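Long-range contacts in 182aa long hypothetical protein (PDB 2GAN), which is of unknown function but probably acts as a GNAT-family acetyltransferase, moving an acetyl group from acetyl-coenzyme A to an unidentified acceptor: residues 4-9 with 66-71; 83-88 with 106-111; 156-161 with 172-177. All blocks are in the same frame, centred on the assembly; numbering follows the deposited sequence.

Interaction 1: 4-9 with 66-71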
# COMPACT_ATOMS: atom_id res chain seq x y z
N VAL A 4 8.19 -3.63 -25.41
CA VAL A 4 8.45 -2.26 -24.99
C VAL A 4 8.49 -1.36 -26.22
O VAL A 4 9.07 -1.72 -27.24
CB VAL A 4 9.79 -2.16 -24.26
CG1 VAL A 4 10.08 -0.71 -23.89
CG2 VAL A 4 9.76 -3.03 -23.01
N LYS A 5 7.88 -0.20 -26.13
CA LYS A 5 7.91 0.69 -27.27
C LYS A 5 8.06 2.12 -26.81
O LYS A 5 7.33 2.58 -25.93
CB LYS A 5 6.64 0.51 -28.11
CG LYS A 5 6.61 1.33 -29.38
CD LYS A 5 5.48 0.87 -30.28
CE LYS A 5 5.40 1.71 -31.54
NZ LYS A 5 5.04 3.13 -31.25
N LYS A 6 9.02 2.82 -27.40
CA LYS A 6 9.27 4.20 -27.04
C LYS A 6 8.25 5.09 -27.74
O LYS A 6 7.86 4.81 -28.87
CB LYS A 6 10.69 4.60 -27.48
CG LYS A 6 11.16 5.95 -26.96
CD LYS A 6 12.62 6.18 -27.33
CE LYS A 6 13.20 7.41 -26.66
NZ LYS A 6 12.59 8.69 -27.13
N ILE A 7 7.81 6.14 -27.06
CA ILE A 7 6.86 7.06 -27.68
C ILE A 7 7.63 8.31 -28.13
O ILE A 7 8.12 9.08 -27.30
CB ILE A 7 5.75 7.50 -26.71
CG1 ILE A 7 5.06 6.28 -26.07
CG2 ILE A 7 4.73 8.34 -27.47
CD1 ILE A 7 4.39 5.32 -27.05
N LYS A 8 7.73 8.49 -29.44
CA LYS A 8 8.45 9.64 -30.01
C LYS A 8 7.93 10.97 -29.46
O LYS A 8 8.72 11.81 -29.03
CB LYS A 8 8.32 9.62 -31.54
CG LYS A 8 9.16 10.68 -32.25
CD LYS A 8 9.10 10.52 -33.77
CE LYS A 8 9.94 11.59 -34.47
NZ LYS A 8 9.83 11.53 -35.96
N ASN A 9 6.62 11.16 -29.48
CA ASN A 9 6.03 12.39 -28.98
C ASN A 9 4.99 12.08 -27.92
O ASN A 9 3.79 12.01 -28.20
CB ASN A 9 5.44 13.17 -30.16
CG ASN A 9 6.51 13.66 -31.13
OD1 ASN A 9 7.24 14.62 -30.84
ND2 ASN A 9 6.63 13.01 -32.29
N PHE A 66 8.58 14.89 -18.79
CA PHE A 66 9.16 13.64 -19.30
C PHE A 66 10.20 13.84 -20.41
O PHE A 66 9.95 14.53 -21.40
CB PHE A 66 8.04 12.72 -19.80
CG PHE A 66 7.06 12.30 -18.73
CD1 PHE A 66 5.86 11.71 -19.08
CD2 PHE A 66 7.35 12.50 -17.38
CE1 PHE A 66 4.94 11.31 -18.10
CE2 PHE A 66 6.45 12.10 -16.39
CZ PHE A 66 5.24 11.51 -16.75
N ASP A 67 11.38 13.25 -20.24
CA ASP A 67 12.43 13.36 -21.26
C ASP A 67 12.33 12.15 -22.20
O ASP A 67 12.70 12.24 -23.38
CB ASP A 67 13.82 13.42 -20.60
CG ASP A 67 14.05 14.73 -19.85
OD1 ASP A 67 13.78 15.82 -20.42
OD2 ASP A 67 14.50 14.69 -18.69
N GLU A 68 11.83 11.04 -21.67
CA GLU A 68 11.62 9.82 -22.43
C GLU A 68 10.44 9.06 -21.82
O GLU A 68 10.38 8.88 -20.60
CB GLU A 68 12.87 8.93 -22.40
CG GLU A 68 14.07 9.58 -23.05
CD GLU A 68 15.26 8.64 -23.17
OE1 GLU A 68 16.30 9.09 -23.68
OE2 GLU A 68 15.17 7.46 -22.76
N LEU A 69 9.50 8.65 -22.66
CA LEU A 69 8.33 7.90 -22.22
C LEU A 69 8.33 6.53 -22.88
O LEU A 69 8.42 6.41 -24.10
CB LEU A 69 7.04 8.63 -22.60
CG LEU A 69 5.76 7.81 -22.37
CD1 LEU A 69 5.63 7.48 -20.89
CD2 LEU A 69 4.53 8.58 -22.85
N TYR A 70 8.23 5.49 -22.06
CA TYR A 70 8.22 4.14 -22.58
C TYR A 70 6.91 3.48 -22.20
O TYR A 70 6.32 3.80 -21.17
CB TYR A 70 9.41 3.36 -22.02
CG TYR A 70 10.74 3.84 -22.56
CD1 TYR A 70 11.19 3.43 -23.81
CD2 TYR A 70 11.53 4.72 -21.82
CE1 TYR A 70 12.41 3.88 -24.32
CE2 TYR A 70 12.75 5.17 -22.33
CZ TYR A 70 13.19 4.75 -23.58
OH TYR A 70 14.40 5.21 -24.06
N THR A 71 6.43 2.59 -23.06
CA THR A 71 5.18 1.91 -22.78
C THR A 71 5.32 0.47 -23.18
O THR A 71 6.14 0.13 -24.03
CB THR A 71 4.00 2.46 -23.61
OG1 THR A 71 4.25 2.20 -25.00
CG2 THR A 71 3.83 3.95 -23.40
O HOH W 1 9.82 9.70 -25.55

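Interaction 2: 83-88 with 106-111. With SO4 (sulfate ion), chain D.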
# COMPACT_ATOMS: atom_id res chain seq x y z
N ALA A 83 8.34 6.44 -17.33
CA ALA A 83 8.98 7.66 -17.80
C ALA A 83 10.31 7.95 -17.14
O ALA A 83 10.52 7.63 -15.97
CB ALA A 83 8.03 8.85 -17.57
N LEU A 84 11.20 8.59 -17.90
CA LEU A 84 12.52 8.96 -17.38
C LEU A 84 12.72 10.46 -17.43
O LEU A 84 12.37 11.11 -18.42
CB LEU A 84 13.61 8.31 -18.21
CG LEU A 84 13.44 6.80 -18.31
CD1 LEU A 84 14.55 6.24 -19.19
CD2 LEU A 84 13.46 6.19 -16.92
N VAL A 85 13.29 11.01 -16.36
CA VAL A 85 13.58 12.43 -16.30
C VAL A 85 15.05 12.55 -15.93
O VAL A 85 15.46 12.07 -14.87
CB VAL A 85 12.72 13.18 -15.25
CG1 VAL A 85 13.17 14.63 -15.15
CG2 VAL A 85 11.25 13.13 -15.64
N TYR A 86 15.83 13.16 -16.81
CA TYR A 86 17.27 13.31 -16.56
C TYR A 86 17.91 14.56 -17.18
O TYR A 86 19.08 14.84 -16.91
CB TYR A 86 17.99 12.04 -17.06
CG TYR A 86 17.80 11.79 -18.53
CD1 TYR A 86 18.61 12.42 -19.48
CD2 TYR A 86 16.77 10.95 -18.99
CE1 TYR A 86 18.40 12.22 -20.85
CE2 TYR A 86 16.56 10.75 -20.35
CZ TYR A 86 17.37 11.39 -21.27
OH TYR A 86 17.16 11.19 -22.61
N LYS A 87 17.17 15.32 -17.98
CA LYS A 87 17.72 16.53 -18.60
C LYS A 87 17.63 17.75 -17.69
O LYS A 87 16.57 18.37 -17.56
CB LYS A 87 17.00 16.87 -19.91
CG LYS A 87 17.12 15.82 -20.99
CD LYS A 87 16.45 16.31 -22.27
CE LYS A 87 16.22 15.16 -23.23
NZ LYS A 87 17.46 14.41 -23.55
N ARG A 88 18.77 18.10 -17.09
CA ARG A 88 18.88 19.24 -16.19
C ARG A 88 17.81 19.24 -15.09
O ARG A 88 16.92 20.09 -15.07
CB ARG A 88 18.81 20.55 -16.99
CG ARG A 88 20.16 21.29 -17.10
CD ARG A 88 21.06 20.78 -18.24
NE ARG A 88 21.37 19.36 -18.13
CZ ARG A 88 22.06 18.82 -17.14
NH1 ARG A 88 22.53 19.58 -16.16
NH2 ARG A 88 22.28 17.51 -17.12
N VAL A 106 22.03 12.31 -11.45
CA VAL A 106 20.68 11.95 -11.03
C VAL A 106 19.75 11.59 -12.19
O VAL A 106 19.66 12.31 -13.19
CB VAL A 106 20.02 13.08 -10.18
CG1 VAL A 106 18.58 12.72 -9.87
CG2 VAL A 106 20.78 13.27 -8.88
N GLY A 107 19.05 10.47 -12.05
CA GLY A 107 18.11 10.02 -13.05
C GLY A 107 16.80 9.68 -12.35
O GLY A 107 16.78 8.92 -11.38
N LEU A 108 15.70 10.25 -12.84
CA LEU A 108 14.38 10.03 -12.24
C LEU A 108 13.48 9.08 -13.02
O LEU A 108 13.35 9.18 -14.24
CB LEU A 108 13.66 11.38 -12.10
CG LEU A 108 13.92 12.30 -10.92
CD1 LEU A 108 15.32 12.15 -10.40
CD2 LEU A 108 13.64 13.73 -11.34
N ILE A 109 12.86 8.15 -12.30
CA ILE A 109 11.92 7.21 -12.89
C ILE A 109 10.57 7.54 -12.27
O ILE A 109 10.48 7.75 -11.06
CB ILE A 109 12.28 5.75 -12.55
CG1 ILE A 109 13.48 5.31 -13.41
CG2 ILE A 109 11.06 4.84 -12.77
CD1 ILE A 109 14.03 3.93 -13.07
N GLU A 110 9.53 7.60 -13.09
CA GLU A 110 8.20 7.89 -12.60
C GLU A 110 7.17 7.45 -13.63
O GLU A 110 7.53 6.85 -14.65
CB GLU A 110 8.05 9.39 -12.28
CG GLU A 110 8.35 10.36 -13.43
CD GLU A 110 8.54 11.81 -12.97
OE1 GLU A 110 8.41 12.73 -13.81
OE2 GLU A 110 8.82 12.05 -11.77
N PHE A 111 5.90 7.70 -13.36
CA PHE A 111 4.85 7.33 -14.29
C PHE A 111 4.97 5.84 -14.62
O PHE A 111 4.80 5.42 -15.77
CB PHE A 111 5.00 8.16 -15.57
CG PHE A 111 3.74 8.30 -16.36
CD1 PHE A 111 3.65 7.76 -17.64
CD2 PHE A 111 2.68 9.05 -15.87
CE1 PHE A 111 2.51 7.97 -18.42
CE2 PHE A 111 1.54 9.26 -16.63
CZ PHE A 111 1.46 8.73 -17.91
S SO4 D . 4.21 9.49 -10.55
O1 SO4 D . 3.45 8.22 -10.63
O2 SO4 D . 5.34 9.35 -9.61
O3 SO4 D . 3.30 10.55 -10.09
O4 SO4 D . 4.74 9.82 -11.88

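Interaction 3: 156-161 with 172-177. With SO4 (sulfate ion), chain G.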
# COMPACT_ATOMS: atom_id res chain seq x y z
N TYR A 156 -7.05 3.01 4.21
CA TYR A 156 -8.39 2.54 4.57
C TYR A 156 -8.86 3.16 5.89
O TYR A 156 -9.94 3.75 5.97
CB TYR A 156 -8.39 1.02 4.71
CG TYR A 156 -9.76 0.42 4.84
CD1 TYR A 156 -10.53 0.12 3.71
CD2 TYR A 156 -10.29 0.11 6.10
CE1 TYR A 156 -11.78 -0.46 3.82
CE2 TYR A 156 -11.55 -0.48 6.22
CZ TYR A 156 -12.29 -0.76 5.08
OH TYR A 156 -13.51 -1.36 5.20
N TYR A 157 -8.03 3.02 6.92
CA TYR A 157 -8.37 3.54 8.24
C TYR A 157 -8.62 5.05 8.22
O TYR A 157 -9.59 5.53 8.82
CB TYR A 157 -7.24 3.22 9.23
CG TYR A 157 -7.12 1.75 9.63
CD1 TYR A 157 -8.23 1.03 10.05
CD2 TYR A 157 -5.87 1.13 9.69
CE1 TYR A 157 -8.11 -0.28 10.53
CE2 TYR A 157 -5.73 -0.18 10.17
CZ TYR A 157 -6.85 -0.87 10.59
OH TYR A 157 -6.73 -2.13 11.12
N MSE A 158 -7.75 5.77 7.53
CA MSE A 158 -7.85 7.22 7.42
C MSE A 158 -9.26 7.67 7.03
O MSE A 158 -9.87 8.48 7.71
CB MSE A 158 -6.84 7.73 6.39
CG MSE A 158 -6.37 9.15 6.61
SE MSE A 158 -5.33 9.34 8.24
CE MSE A 158 -3.58 9.07 7.48
N LYS A 159 -9.79 7.13 5.93
CA LYS A 159 -11.12 7.51 5.48
C LYS A 159 -12.19 6.73 6.23
O LYS A 159 -13.31 6.56 5.75
CB LYS A 159 -11.26 7.28 3.97
CG LYS A 159 -11.20 5.83 3.54
CD LYS A 159 -10.77 5.69 2.08
CE LYS A 159 -11.72 6.40 1.13
NZ LYS A 159 -13.09 5.81 1.14
N LYS A 160 -11.85 6.28 7.43
CA LYS A 160 -12.77 5.52 8.27
C LYS A 160 -12.88 6.14 9.66
O LYS A 160 -13.38 5.51 10.59
CB LYS A 160 -12.29 4.08 8.38
CG LYS A 160 -13.33 3.06 8.01
CD LYS A 160 -13.77 3.22 6.57
CE LYS A 160 -14.79 2.17 6.21
NZ LYS A 160 -15.24 2.30 4.80
N GLY A 161 -12.38 7.37 9.80
CA GLY A 161 -12.44 8.06 11.07
C GLY A 161 -11.13 8.11 11.83
O GLY A 161 -11.06 8.75 12.87
N VAL A 172 3.43 3.41 12.10
CA VAL A 172 2.63 4.63 12.10
C VAL A 172 1.35 4.38 12.89
O VAL A 172 0.43 3.75 12.38
CB VAL A 172 2.24 5.05 10.67
CG1 VAL A 172 1.32 6.25 10.73
CG2 VAL A 172 3.48 5.35 9.85
N ILE A 173 1.30 4.86 14.12
CA ILE A 173 0.11 4.66 14.95
C ILE A 173 -1.01 5.63 14.61
O ILE A 173 -0.78 6.84 14.48
CB ILE A 173 0.43 4.80 16.45
CG1 ILE A 173 1.48 3.76 16.87
CG2 ILE A 173 -0.83 4.62 17.27
CD1 ILE A 173 2.90 4.20 16.63
N LEU A 174 -2.23 5.10 14.46
CA LEU A 174 -3.40 5.92 14.14
C LEU A 174 -4.43 5.78 15.26
O LEU A 174 -4.53 4.73 15.90
CB LEU A 174 -4.03 5.47 12.82
CG LEU A 174 -3.11 5.30 11.61
CD1 LEU A 174 -3.86 4.57 10.52
CD2 LEU A 174 -2.63 6.66 11.13
N LYS A 175 -5.20 6.84 15.48
CA LYS A 175 -6.21 6.84 16.53
C LYS A 175 -7.58 7.23 15.98
O LYS A 175 -7.69 8.18 15.19
CB LYS A 175 -5.82 7.81 17.65
CG LYS A 175 -6.88 7.97 18.73
CD LYS A 175 -6.43 8.89 19.85
CE LYS A 175 -7.53 9.05 20.90
NZ LYS A 175 -7.13 9.88 22.08
N PHE A 176 -8.61 6.50 16.38
CA PHE A 176 -9.96 6.78 15.94
C PHE A 176 -10.45 8.10 16.52
O PHE A 176 -10.15 8.44 17.66
CB PHE A 176 -10.92 5.68 16.38
CG PHE A 176 -12.35 5.95 16.03
CD1 PHE A 176 -12.79 5.84 14.72
CD2 PHE A 176 -13.26 6.33 17.01
CE1 PHE A 176 -14.12 6.10 14.39
CE2 PHE A 176 -14.59 6.59 16.68
CZ PHE A 176 -15.02 6.48 15.37
N ASN A 177 -11.22 8.84 15.72
CA ASN A 177 -11.78 10.12 16.14
C ASN A 177 -13.30 10.06 15.90
O ASN A 177 -13.76 9.97 14.75
CB ASN A 177 -11.17 11.26 15.32
CG ASN A 177 -11.40 12.63 15.96
OD1 ASN A 177 -10.82 12.94 17.00
ND2 ASN A 177 -12.24 13.44 15.33
S SO4 G . -15.51 -2.93 2.72
O1 SO4 G . -16.59 -2.70 3.69
O2 SO4 G . -14.78 -4.16 3.07
O3 SO4 G . -14.59 -1.78 2.76
O4 SO4 G . -16.07 -3.06 1.37

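Interaction 1: 4-9 with 66-71
K5 N donates to T71 O at 2.7 Å, the shortest backbone bond between these two strands. The C=O...N angle is 170°, close to the line of the carbonyl. The return bond runs from T71 N to K5 O at 3.0 Å, so K5 and T71 form a hydrogen-bonded antiparallel pair. T71 OG1 also lies 3.2 Å from K5 O, but Q73 OE1 is a second, weak candidate for its proton. Farther on, I7 N donates to L69 O. A water continues the seam beyond this bond: it accepts from L69 N and, weakly, from K6 NZ. Its contact with I7 O is short and so less certain.

K6 and Y70 form the non-hydrogen-bonded pair. CG of K6 is anti to the backbone N (chi1 -171°), and the aliphatic chain crosses the Y70 ring obliquely. K6 CG comes to 3.6 Å from Y70 CE1, and K6 CE lies at the same distance from Y70 OH. On the K5 and T71 side, I7 CG1 meets T71 CG2 at 3.8 Å and L69 CD2 at 4.0 Å.

Y70 OH donates to E68 OE2 at 2.7 Å, from above the carboxylate plane. E68 OE1 binds Y86 OH and forms a salt bridge with R134, while F130 meets the Y70 ring edge-to-face. An alanine at Y70 would probably leave E68 OE2 without this hydroxyl, strip the K6 chain of its ring support and open a gap beside F130.

The contact fastens the outermost strand 2-6 to strand 68-74. The backbone supplies the settled direct polar bonds between them. K6 contributes mainly its hydrocarbon chain, which lets a lysine with an exposed end cover a buried tyrosine.

Interaction 2: 83-88 with 106-111
V85 and L108 exchange two backbone hydrogen bonds. L108 N reaches V85 O at 2.7 Å, and V85 N reaches L108 O at 2.8 Å. A83 and E110 form a second hydrogen-bonded antiparallel pair in the same way. L84 and I109 lie between them as a non-hydrogen-bonded pair. Two CA-H...O contacts add to the seam: I109 CA meets A83 O, and L84 CA meets L108 O.

Apolar contacts lie on both faces. L84 and I109 run side by side, pointing the same way, with L84 CD2 3.6 Å from I109 CG1. Helix 123-137 covers this face through A131. On the other face V85 CB meets L108 CB at 3.7 Å, and A83 CB packs at the same distance against F111 CB.

Polar groups gather at one end of the second face. CG of E110 sits between its own backbone N and carbonyl carbon (chi1 57°). From there the extended chain carries the carboxylate to V85, with E110 OE1 3.4 Å from V85 CG2. R61 is a long, weak ion partner of E110 OE1, and E65 OE1, a like charge, also lies close to it. F111 N donates at 2.8 Å to O4 of a sulfate ion, probably from the crystallisation liquor, and R61 also binds this sulfate.

F111 leaves the extended conformation (phi 54°, psi 40°). Antiparallel central strands, covered by helices and irregular on the strand that precedes the coenzyme-binding helix, are characteristic of the GNAT fold.

Interaction 3: 156-161 with 172-177
The F176 ring has K160 O at its edge, in plane, 3.9 Å from F176 CE1. F176 CG is anti to the backbone N (chi1 176°), and from there the ring reaches the G161 turn. F162 meets the same ring edge-to-face, and F181 also packs on it. The Y157 side chain crosses L174 at about a right angle. Here L174 CD1 lies 3.9 Å from Y157 CB and 4.1 Å from Y157 CD2. M158, a selenomethionine, brings its CE to the other branch of L174, CD2. The Y156 ring carries K160 CD over one face, 4.3 Å above the plane and offset toward the rim. At its edge, in plane, is O3 of a sulfate ion, to which Y156 OH donates at 2.7 Å.

This ion, probably from the crystallisation liquor, is also held by the backbone N atoms of G122, G124 and S125 of the second subunit. They lie in the glycine-rich turn and first turn of helix 123-137, which in GNAT relatives bind the pyrophosphate of coenzyme A, so the sulfate may mimic a phosphate. Strand 172-176 pairs antiparallel with a strand of that subunit.

The direct polar link between the segments is a backbone bond. N177 N donates to G161 O at 2.9 Å, with the donor tilted 30° from the carbonyl plane. G161 has phi 104°, and a CB on it would lie only 2.8 Å from F176 CE1. At these backbone angles it would also jam against the carbonyl O of K160, which alone favours glycine. N177 holds the N-cap position of helix 178-182. The bond thus ties the turn after helix 152-158 to the start of the last helix, while apolar packing on L174 joins helix and strand.

How the interactions relate
Interactions 1 and 2 are buried contacts in the same mixed sheet. They share no strand, but strands 68-74 and 78-85 are neighbours. D67 OD2 bonds to Y86 N, while D67 and E68 both face L84 in a classic beta bulge. Both are antiparallel backbone pairings. Interaction 1 sits at the outer strand and adds one lysine chain and a water to its backbone bonds; interaction 2 is more central and mostly apolar. Interaction 3 is only partly buried and lies on the opposite side of the chain's centre, its own centre 34 Å from that of interaction 2. It joins a helix end to a separate two-stranded sheet at the subunit interface, by apolar packing on L174, a close glycine turn and one backbone bond.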